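PDB 3KXW: saframycin Mx1 synthetase B from Legionella pneumophila subsp. pneumophila, which belongs to the ANL superfamily of AMP-binding enzymes. Local coordinates for residues P417-T420 against R421-F424. Sequence-based numbering, arbitrary orientation.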
ATOM      1  N   PRO A 417     -18.613  -7.564  13.516  1.00 18.32           N
ATOM      2  CA  PRO A 417     -19.111  -6.641  14.544  1.00 18.73           C
ATOM      3  C   PRO A 417     -18.189  -6.590  15.747  1.00 18.89           C
ATOM      4  O   PRO A 417     -17.947  -5.504  16.275  1.00 17.50           O
ATOM      5  CB  PRO A 417     -20.481  -7.217  14.945  1.00 22.08           C
ATOM      6  CG  PRO A 417     -20.724  -8.417  14.060  1.00 22.24           C
ATOM      7  CD  PRO A 417     -19.475  -8.744  13.308  1.00 20.61           C
ATOM      8  N   GLU A 418     -17.654  -7.732  16.162  1.00 17.32           N
ATOM      9  CA  GLU A 418     -16.773  -7.746  17.333  1.00 18.80           C
ATOM     10  C   GLU A 418     -15.444  -7.061  17.040  1.00 17.89           C
ATOM     11  O   GLU A 418     -14.946  -6.316  17.858  1.00 17.40           O
ATOM     12  CB  GLU A 418     -16.490  -9.186  17.789  1.00 20.11           C
ATOM     13  CG  GLU A 418     -17.731  -9.982  18.180  1.00 19.69           C
ATOM     14  CD  GLU A 418     -18.344 -10.795  17.027  1.00 22.19           C
ATOM     15  OE1 GLU A 418     -18.020 -10.555  15.844  1.00 20.50           O
ATOM     16  OE2 GLU A 418     -19.151 -11.704  17.325  1.00 21.08           O
ATOM     17  N   GLU A 419     -14.851  -7.363  15.886  1.00 18.27           N
ATOM     18  CA  GLU A 419     -13.599  -6.716  15.504  1.00 17.68           C
ATOM     19  C   GLU A 419     -13.825  -5.210  15.349  1.00 18.53           C
ATOM     20  O   GLU A 419     -12.931  -4.414  15.663  1.00 19.82           O
ATOM     21  CB  GLU A 419     -13.048  -7.325  14.214  1.00 21.03           C
ATOM     22  CG  GLU A 419     -12.250  -8.585  14.445  1.00 21.00           C
ATOM     23  CD  GLU A 419     -11.037  -8.315  15.310  1.00 23.66           C
ATOM     24  OE1 GLU A 419     -10.037  -7.782  14.795  1.00 24.93           O
ATOM     25  OE2 GLU A 419     -11.096  -8.622  16.514  1.00 26.72           O
ATOM     26  N   THR A 420     -15.017  -4.820  14.888  1.00 15.58           N
ATOM     27  CA  THR A 420     -15.362  -3.400  14.705  1.00 16.97           C
ATOM     28  C   THR A 420     -15.419  -2.668  16.046  1.00 20.50           C
ATOM     29  O   THR A 420     -14.898  -1.562  16.185  1.00 17.72           O
ATOM     30  CB  THR A 420     -16.704  -3.213  13.925  1.00 17.51           C
ATOM     31  OG1 THR A 420     -16.530  -3.615  12.561  1.00 15.75           O
ATOM     32  CG2 THR A 420     -17.195  -1.758  13.967  1.00 18.84           C
ATOM     33  N   ARG A 421     -16.037  -3.296  17.044  1.00 18.67           N
ATOM     34  CA  ARG A 421     -16.048  -2.717  18.377  1.00 21.76           C
ATOM     35  C   ARG A 421     -14.635  -2.636  18.983  1.00 22.60           C
ATOM     36  O   ARG A 421     -14.311  -1.678  19.675  1.00 26.11           O
ATOM     37  CB  ARG A 421     -16.941  -3.523  19.317  1.00 23.78           C
ATOM     38  CG  ARG A 421     -16.521  -3.291  20.751  1.00 29.03           C
ATOM     39  CD  ARG A 421     -17.618  -3.572  21.712  1.00 36.08           C
ATOM     40  NE  ARG A 421     -18.512  -2.433  21.880  1.00 38.72           N
ATOM     41  CZ  ARG A 421     -19.186  -2.200  23.000  1.00 40.95           C
ATOM     42  NH1 ARG A 421     -19.996  -1.149  23.094  1.00 42.61           N
ATOM     43  NH2 ARG A 421     -19.043  -3.029  24.031  1.00 37.20           N
ATOM     44  N   HIS A 422     -13.825  -3.654  18.714  1.00 23.02           N
ATOM     45  CA  HIS A 422     -12.416  -3.749  19.142  1.00 22.85           C
ATOM     46  C   HIS A 422     -11.557  -2.580  18.637  1.00 25.31           C
ATOM     47  O   HIS A 422     -10.621  -2.160  19.317  1.00 26.02           O
ATOM     48  CB  HIS A 422     -11.836  -5.089  18.659  1.00 25.26           C
ATOM     49  CG  HIS A 422     -10.448  -5.386  19.151  1.00 30.09           C
ATOM     50  ND1 HIS A 422     -10.195  -5.978  20.373  1.00 31.80           N
ATOM     51  CD2 HIS A 422      -9.237  -5.198  18.568  1.00 31.86           C
ATOM     52  CE1 HIS A 422      -8.889  -6.109  20.537  1.00 33.19           C
ATOM     53  NE2 HIS A 422      -8.284  -5.648  19.454  1.00 35.56           N
ATOM     54  N   ALA A 423     -11.886  -2.033  17.472  1.00 20.90           N
ATOM     55  CA  ALA A 423     -11.020  -1.029  16.853  1.00 21.87           C
ATOM     56  C   ALA A 423     -11.608   0.377  16.759  1.00 20.41           C
ATOM     57  O   ALA A 423     -10.875   1.369  16.824  1.00 21.21           O
ATOM     58  CB  ALA A 423     -10.583  -1.511  15.444  1.00 21.85           C
ATOM     59  N   PHE A 424     -12.917   0.471  16.553  1.00 19.43           N
ATOM     60  CA  PHE A 424     -13.552   1.747  16.278  1.00 21.67           C
ATOM     61  C   PHE A 424     -14.321   2.346  17.474  1.00 21.77           C
ATOM     62  O   PHE A 424     -15.037   3.349  17.318  1.00 24.00           O
ATOM     63  CB  PHE A 424     -14.509   1.622  15.087  1.00 19.00           C
ATOM     64  CG  PHE A 424     -13.821   1.380  13.765  1.00 19.48           C
ATOM     65  CD1 PHE A 424     -13.448   2.447  12.958  1.00 17.11           C
ATOM     66  CD2 PHE A 424     -13.553   0.084  13.328  1.00 18.43           C
ATOM     67  CE1 PHE A 424     -12.820   2.233  11.733  1.00 15.83           C
ATOM     68  CE2 PHE A 424     -12.930  -0.149  12.101  1.00 16.92           C
ATOM     69  CZ  PHE A 424     -12.557   0.936  11.301  1.00 15.48           C
TER
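Thr420 and Phe424, one turn apart on the short surface helix 417-424, meet obliquely: the methyl CG2 of Thr420 lies 4.1 Å from CD2 of the Phe424 ring. With chi1 of -69°, Thr420 sends CG2 anti to its own nitrogen, toward the phenyl group, and turns OG1 back to the start of the helix, where it hydrogen-bonds Tyr413 N and Gln416 O. A β-branched threonine thus serves both sides. The Phe424 ring presents its edge to Thr420 O, in the ring plane 3.6 Å from CD2; being flat and apolar, it also suits an edge-to-face contact with Tyr413.

On another side of the helix, the Glu419 chain bends at chi2 (-62°), bringing its carboxylate beside the imidazole of His422, their planes 26° apart. OE2 of Glu419 comes no nearer than 4.2 Å to CB of His422 and lies 4.8 Å from its ND1. The long, flexible glutamate suits this partly exposed side, its OE1 making a salt bridge to Lys183.

Pro417, lacking an N-H, suits the first turn, and its O accepts from Arg421 N at 3.0 Å. Small, buried Ala423 fits against Tyr413.

In sequence the helix links paired antiparallel strands 400-405 and 438-440, and the Ala423 backbone hydrogen-bonds Arg439. Thr420 and Phe424 fasten it to the preceding loop, Glu419 to Lys183, which probably leaves the carboxylate little influence on His422.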